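Local coordinates for solute-binding protein Csal_2479 (Chromohalobacter salexigens, PDB 4P1L) that binds D-glucuronate in the periplasm and probably hands it to the permease of a TRAP transport system for uptake into the cell, at residues L102-M114 / Y224-L236. Residues are numbered along the deposited sequence; the frame is centred on the assembly and turned at random.
Sequences LSLPFIFKSPDDM and YSLTEHLILPECL. With BDP (beta-D-glucopyranuronic acid), chain C.
Ile231 plugs into the bend made by Phe108, Pro111 and Met114, and can be followed outward atom by atom. Its CB lies against Phe108 CB at 4.0 Å. CG2, anti to the backbone N, goes to Met114 CB at 3.8 Å, on the first turn of the helix. The other branch carries Ile231 CD1 between Phe108 O, 3.5 Å away, and Ser110 C, with the Pro111 ring crossing it at about a right angle. The Ile231 carbonyl O sits at the edge of the Phe108 ring, near its plane, 3.3 Å from CD2; it is buried and has no hydrogen-bond partner. One face of that ring is covered by CB of Met114, present as selenomethionine, which sends CG to Pro233 CG, and the bend at chi2 lays SE against the same proline. Two waters fill in on the backbone side: one bridges Leu102 O and Leu104 O, the other accepts from Phe108 N, and each takes only a weak bond from Ile231 N.

Further along, the type II turn from Leu104 to Ile107 is pinned by Phe106 N donating to His229 O at 2.9 Å. The Phe106 ring lays one face over His229 CA, a CH-pi contact 3.9 Å from the centroid. Replacing Phe106 by an alanine is likely to leave His229 CA and CB without their aromatic cover.

Segment 224-236 runs from strand 223-230 of the four-stranded sheet into strand 234-239 of the five-stranded sheet, as in the two-domain solute-binding proteins. Where the second strand begins, Glu234 OE2 accepts from the glucuronate O2 at 2.6 Å, while helix 172-181 packs on Leu230 and Leu232, and helix 301-310 covers Leu104 and Ile107.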
loop_
_atom_site.group_PDB
_atom_site.type_symbol
_atom_site.label_atom_id
_atom_site.label_comp_id
_atom_site.label_asym_id
_atom_site.label_seq_id
_atom_site.Cartn_x
_atom_site.Cartn_y
_atom_site.Cartn_z
ATOM N N LEU A 102 -5.784 -8.866 1.425
ATOM C CA LEU A 102 -4.533 -8.371 0.881
ATOM C C LEU A 102 -3.516 -8.050 1.962
ATOM O O LEU A 102 -2.334 -7.899 1.677
ATOM C CB LEU A 102 -4.787 -7.116 0.033
ATOM C CG LEU A 102 -5.716 -7.346 -1.137
ATOM C CD1 LEU A 102 -6.047 -5.982 -1.809
ATOM C CD2 LEU A 102 -5.152 -8.352 -2.130
ATOM N N SER A 103 -3.987 -7.934 3.197
ATOM C CA SER A 103 -3.112 -7.650 4.343
ATOM C C SER A 103 -2.718 -8.905 5.084
ATOM O O SER A 103 -2.057 -8.831 6.115
ATOM C CB SER A 103 -3.806 -6.679 5.298
ATOM O OG SER A 103 -3.845 -5.390 4.731
ATOM N N LEU A 104 -3.096 -10.070 4.567
ATOM C CA LEU A 104 -2.558 -11.290 5.143
ATOM C C LEU A 104 -1.074 -11.381 4.788
ATOM O O LEU A 104 -0.714 -11.300 3.608
ATOM C CB LEU A 104 -3.362 -12.518 4.674
ATOM C CG LEU A 104 -4.802 -12.648 5.203
ATOM C CD1 LEU A 104 -5.631 -13.672 4.398
ATOM C CD2 LEU A 104 -4.799 -13.048 6.703
ATOM N N PRO A 105 -0.203 -11.516 5.802
ATOM C CA PRO A 105 1.236 -11.544 5.535
ATOM C C PRO A 105 1.631 -12.679 4.593
ATOM O O PRO A 105 1.136 -13.803 4.729
ATOM C CB PRO A 105 1.866 -11.712 6.931
ATOM C CG PRO A 105 0.831 -11.117 7.859
ATOM C CD PRO A 105 -0.495 -11.515 7.246
ATOM N N PHE A 106 2.505 -12.380 3.648
ATOM C CA PHE A 106 3.012 -13.391 2.701
ATOM C C PHE A 106 1.964 -13.994 1.765
ATOM O O PHE A 106 2.199 -15.033 1.157
ATOM C CB PHE A 106 3.755 -14.518 3.469
ATOM C CG PHE A 106 4.894 -14.015 4.312
ATOM C CD1 PHE A 106 6.129 -13.723 3.731
ATOM C CD2 PHE A 106 4.741 -13.801 5.683
ATOM C CE1 PHE A 106 7.168 -13.257 4.496
ATOM C CE2 PHE A 106 5.800 -13.333 6.445
ATOM C CZ PHE A 106 6.994 -13.051 5.860
ATOM N N ILE A 107 0.809 -13.366 1.599
ATOM C CA ILE A 107 -0.187 -13.969 0.730
ATOM C C ILE A 107 0.290 -13.981 -0.731
ATOM O O ILE A 107 -0.036 -14.897 -1.480
ATOM C CB ILE A 107 -1.587 -13.333 0.870
ATOM C CG1 ILE A 107 -2.596 -14.270 0.208
ATOM C CG2 ILE A 107 -1.620 -11.897 0.340
ATOM C CD1 ILE A 107 -4.006 -13.966 0.559
ATOM N N PHE A 108 1.053 -12.962 -1.128
ATOM C CA PHE A 108 1.659 -12.912 -2.465
ATOM C C PHE A 108 3.132 -13.332 -2.386
ATOM O O PHE A 108 3.832 -12.949 -1.454
ATOM C CB PHE A 108 1.580 -11.499 -3.069
ATOM C CG PHE A 108 0.180 -11.034 -3.357
ATOM C CD1 PHE A 108 -0.584 -11.663 -4.333
ATOM C CD2 PHE A 108 -0.381 -10.005 -2.628
ATOM C CE1 PHE A 108 -1.865 -11.252 -4.592
ATOM C CE2 PHE A 108 -1.663 -9.591 -2.879
ATOM C CZ PHE A 108 -2.412 -10.232 -3.858
ATOM N N LYS A 109 3.600 -14.110 -3.373
ATOM C CA LYS A 109 4.979 -14.574 -3.411
ATOM C C LYS A 109 5.924 -13.471 -3.928
ATOM O O LYS A 109 7.110 -13.434 -3.582
ATOM C CB LYS A 109 5.091 -15.814 -4.314
ATOM C CG LYS A 109 4.425 -17.058 -3.752
ATOM C CD LYS A 109 4.647 -18.283 -4.635
ATOM C CE LYS A 109 3.955 -19.522 -4.049
ATOM N NZ LYS A 109 4.166 -20.736 -4.913
ATOM N N SER A 110 5.403 -12.589 -4.770
ATOM C CA SER A 110 6.202 -11.496 -5.300
ATOM C C SER A 110 5.293 -10.399 -5.836
ATOM O O SER A 110 4.103 -10.630 -6.074
ATOM C CB SER A 110 7.111 -11.998 -6.436
ATOM O OG SER A 110 6.353 -12.416 -7.547
ATOM N N PRO A 111 5.851 -9.204 -6.061
ATOM C CA PRO A 111 5.011 -8.162 -6.661
ATOM C C PRO A 111 4.507 -8.560 -8.045
ATOM O O PRO A 111 3.388 -8.187 -8.445
ATOM C CB PRO A 111 5.949 -6.955 -6.732
ATOM C CG PRO A 111 6.856 -7.153 -5.533
ATOM C CD PRO A 111 7.100 -8.667 -5.502
ATOM N N ASP A 112 5.299 -9.334 -8.778
ATOM C CA ASP A 112 4.874 -9.702 -10.129
ATOM C C ASP A 112 3.649 -10.624 -10.069
ATOM O O ASP A 112 2.740 -10.539 -10.922
ATOM C CB ASP A 112 6.009 -10.357 -10.912
ATOM C CG ASP A 112 6.991 -9.338 -11.472
ATOM O OD1 ASP A 112 6.560 -8.199 -11.753
ATOM O OD2 ASP A 112 8.183 -9.668 -11.610
ATOM N N ASP A 113 3.621 -11.509 -9.074
ATOM C CA ASP A 113 2.451 -12.358 -8.882
ATOM C C ASP A 113 1.253 -11.471 -8.539
ATOM O O ASP A 113 0.132 -11.682 -9.016
ATOM C CB ASP A 113 2.666 -13.364 -7.745
ATOM C CG ASP A 113 3.601 -14.510 -8.132
ATOM O OD1 ASP A 113 3.188 -15.402 -8.889
ATOM O OD2 ASP A 113 4.748 -14.530 -7.651
HETATM N N MSE A 114 1.485 -10.472 -7.704
HETATM C CA MSE A 114 0.391 -9.596 -7.287
HETATM C C MSE A 114 -0.194 -8.844 -8.484
HETATM O O MSE A 114 -1.427 -8.784 -8.651
HETATM C CB MSE A 114 0.862 -8.644 -6.181
HETATM C CG MSE A 114 -0.149 -7.611 -5.747
HETATM SE SE MSE A 114 -0.213 -6.017 -6.901
HETATM C CE MSE A 114 1.628 -5.415 -6.636
ATOM N N TYR A 224 17.910 -2.422 7.914
ATOM C CA TYR A 224 16.773 -2.790 7.100
ATOM C C TYR A 224 16.916 -4.278 6.846
ATOM O O TYR A 224 17.926 -4.721 6.299
ATOM C CB TYR A 224 16.808 -1.985 5.800
ATOM C CG TYR A 224 15.580 -2.080 4.913
ATOM C CD1 TYR A 224 15.449 -3.077 3.951
ATOM C CD2 TYR A 224 14.553 -1.146 5.021
ATOM C CE1 TYR A 224 14.314 -3.147 3.129
ATOM C CE2 TYR A 224 13.422 -1.220 4.216
ATOM C CZ TYR A 224 13.297 -2.219 3.280
ATOM O OH TYR A 224 12.179 -2.250 2.445
ATOM N N SER A 225 15.912 -5.047 7.245
ATOM C CA SER A 225 15.995 -6.515 7.156
ATOM C C SER A 225 14.866 -7.007 6.258
ATOM O O SER A 225 13.706 -6.717 6.522
ATOM C CB SER A 225 15.883 -7.126 8.536
ATOM O OG SER A 225 16.917 -6.688 9.425
ATOM N N LEU A 226 15.214 -7.787 5.231
ATOM C CA LEU A 226 14.305 -8.081 4.127
ATOM C C LEU A 226 13.302 -9.198 4.426
ATOM O O LEU A 226 13.253 -10.260 3.762
ATOM C CB LEU A 226 15.127 -8.373 2.860
ATOM C CG LEU A 226 15.788 -7.130 2.261
ATOM C CD1 LEU A 226 16.945 -7.466 1.324
ATOM C CD2 LEU A 226 14.749 -6.320 1.506
ATOM N N THR A 227 12.459 -8.941 5.413
ATOM C CA THR A 227 11.329 -9.815 5.687
ATOM C C THR A 227 10.311 -9.921 4.529
ATOM O O THR A 227 9.706 -10.973 4.374
ATOM C CB THR A 227 10.618 -9.369 6.961
ATOM O OG1 THR A 227 10.382 -7.951 6.902
ATOM C CG2 THR A 227 11.452 -9.736 8.202
ATOM N N GLU A 228 10.081 -8.830 3.770
ATOM C CA GLU A 228 9.217 -8.824 2.595
ATOM C C GLU A 228 7.866 -9.473 2.932
ATOM O O GLU A 228 7.337 -10.310 2.190
ATOM C CB GLU A 228 9.936 -9.479 1.398
ATOM C CG GLU A 228 11.219 -8.737 1.072
ATOM C CD GLU A 228 12.028 -9.305 -0.070
ATOM O OE1 GLU A 228 12.632 -8.519 -0.827
ATOM O OE2 GLU A 228 12.098 -10.524 -0.192
ATOM N N HIS A 229 7.321 -9.027 4.065
ATOM C CA HIS A 229 6.186 -9.664 4.729
ATOM C C HIS A 229 4.797 -9.266 4.219
ATOM O O HIS A 229 3.834 -9.989 4.481
ATOM C CB HIS A 229 6.281 -9.414 6.238
ATOM C CG HIS A 229 6.469 -7.976 6.612
ATOM N ND1 HIS A 229 7.651 -7.482 7.119
ATOM C CD2 HIS A 229 5.617 -6.926 6.550
ATOM C CE1 HIS A 229 7.525 -6.185 7.332
ATOM N NE2 HIS A 229 6.295 -5.827 7.003
ATOM N N LEU A 230 4.715 -8.147 3.485
ATOM C CA LEU A 230 3.467 -7.635 2.904
ATOM C C LEU A 230 3.752 -7.122 1.509
ATOM O O LEU A 230 4.762 -6.466 1.272
ATOM C CB LEU A 230 2.864 -6.498 3.736
ATOM C CG LEU A 230 2.248 -6.871 5.070
ATOM C CD1 LEU A 230 2.137 -5.638 5.945
ATOM C CD2 LEU A 230 0.904 -7.578 4.886
ATOM N N ILE A 231 2.860 -7.460 0.586
ATOM C CA ILE A 231 2.901 -6.966 -0.760
ATOM C C ILE A 231 1.484 -6.422 -0.997
ATOM O O ILE A 231 0.529 -7.172 -1.265
ATOM C CB ILE A 231 3.275 -8.082 -1.742
ATOM C CG1 ILE A 231 4.754 -8.441 -1.553
ATOM C CG2 ILE A 231 3.009 -7.647 -3.146
ATOM C CD1 ILE A 231 5.145 -9.778 -2.167
ATOM N N LEU A 232 1.350 -5.112 -0.823
ATOM C CA LEU A 232 0.052 -4.473 -0.801
ATOM C C LEU A 232 -0.206 -3.774 -2.142
ATOM O O LEU A 232 0.565 -2.893 -2.571
ATOM C CB LEU A 232 -0.016 -3.481 0.354
ATOM C CG LEU A 232 -0.181 -4.145 1.745
ATOM C CD1 LEU A 232 0.096 -3.144 2.866
ATOM C CD2 LEU A 232 -1.599 -4.720 1.864
ATOM N N PRO A 233 -1.300 -4.152 -2.832
ATOM C CA PRO A 233 -1.694 -3.320 -3.960
ATOM C C PRO A 233 -2.141 -1.947 -3.481
ATOM O O PRO A 233 -2.504 -1.798 -2.308
ATOM C CB PRO A 233 -2.902 -4.081 -4.567
ATOM C CG PRO A 233 -2.776 -5.461 -4.074
ATOM C CD PRO A 233 -2.212 -5.298 -2.659
ATOM N N GLU A 234 -2.129 -0.960 -4.376
ATOM C CA GLU A 234 -2.796 0.312 -4.150
ATOM C C GLU A 234 -3.758 0.586 -5.311
ATOM O O GLU A 234 -3.505 0.164 -6.437
ATOM C CB GLU A 234 -1.779 1.445 -4.045
ATOM C CG GLU A 234 -0.615 1.135 -3.105
ATOM C CD GLU A 234 0.044 2.385 -2.519
ATOM O OE1 GLU A 234 -0.147 3.493 -3.092
ATOM O OE2 GLU A 234 0.750 2.238 -1.495
ATOM N N CYS A 235 -4.875 1.260 -5.043
ATOM C CA CYS A 235 -5.803 1.587 -6.105
ATOM C C CYS A 235 -5.646 3.025 -6.508
ATOM O O CYS A 235 -5.232 3.871 -5.713
ATOM C CB CYS A 235 -7.255 1.337 -5.689
ATOM S SG CYS A 235 -7.821 2.315 -4.271
ATOM N N LEU A 236 -6.010 3.288 -7.756
ATOM C CA LEU A 236 -6.381 4.614 -8.230
ATOM C C LEU A 236 -7.890 4.547 -8.361
ATOM O O LEU A 236 -8.405 3.768 -9.170
ATOM C CB LEU A 236 -5.729 4.939 -9.568
ATOM C CG LEU A 236 -6.209 6.186 -10.296
ATOM C CD1 LEU A 236 -6.268 7.387 -9.396
ATOM C CD2 LEU A 236 -5.291 6.450 -11.473
HETATM C C1 BDP C . 3.427 3.301 1.870
HETATM C C2 BDP C . 2.089 3.483 1.168
HETATM C C3 BDP C . 1.394 4.658 1.742
HETATM C C4 BDP C . 1.206 4.402 3.203
HETATM C C5 BDP C . 2.570 4.162 3.902
HETATM C C6 BDP C . 2.430 3.852 5.391
HETATM O O2 BDP C . 2.385 3.711 -0.200
HETATM O O3 BDP C . 0.010 4.690 1.107
HETATM O O4 BDP C . 0.535 5.513 3.824
HETATM O O5 BDP C . 3.221 3.100 3.279
HETATM O O6A BDP C . 3.280 3.042 5.886
HETATM O O1 BDP C . 4.064 2.175 1.374
HETATM O O6B BDP C . 1.567 4.446 6.069
HETATM O O HOH W 1 0.261 -9.248 1.970
HETATM O O HOH W 2 1.991 -10.625 0.402
#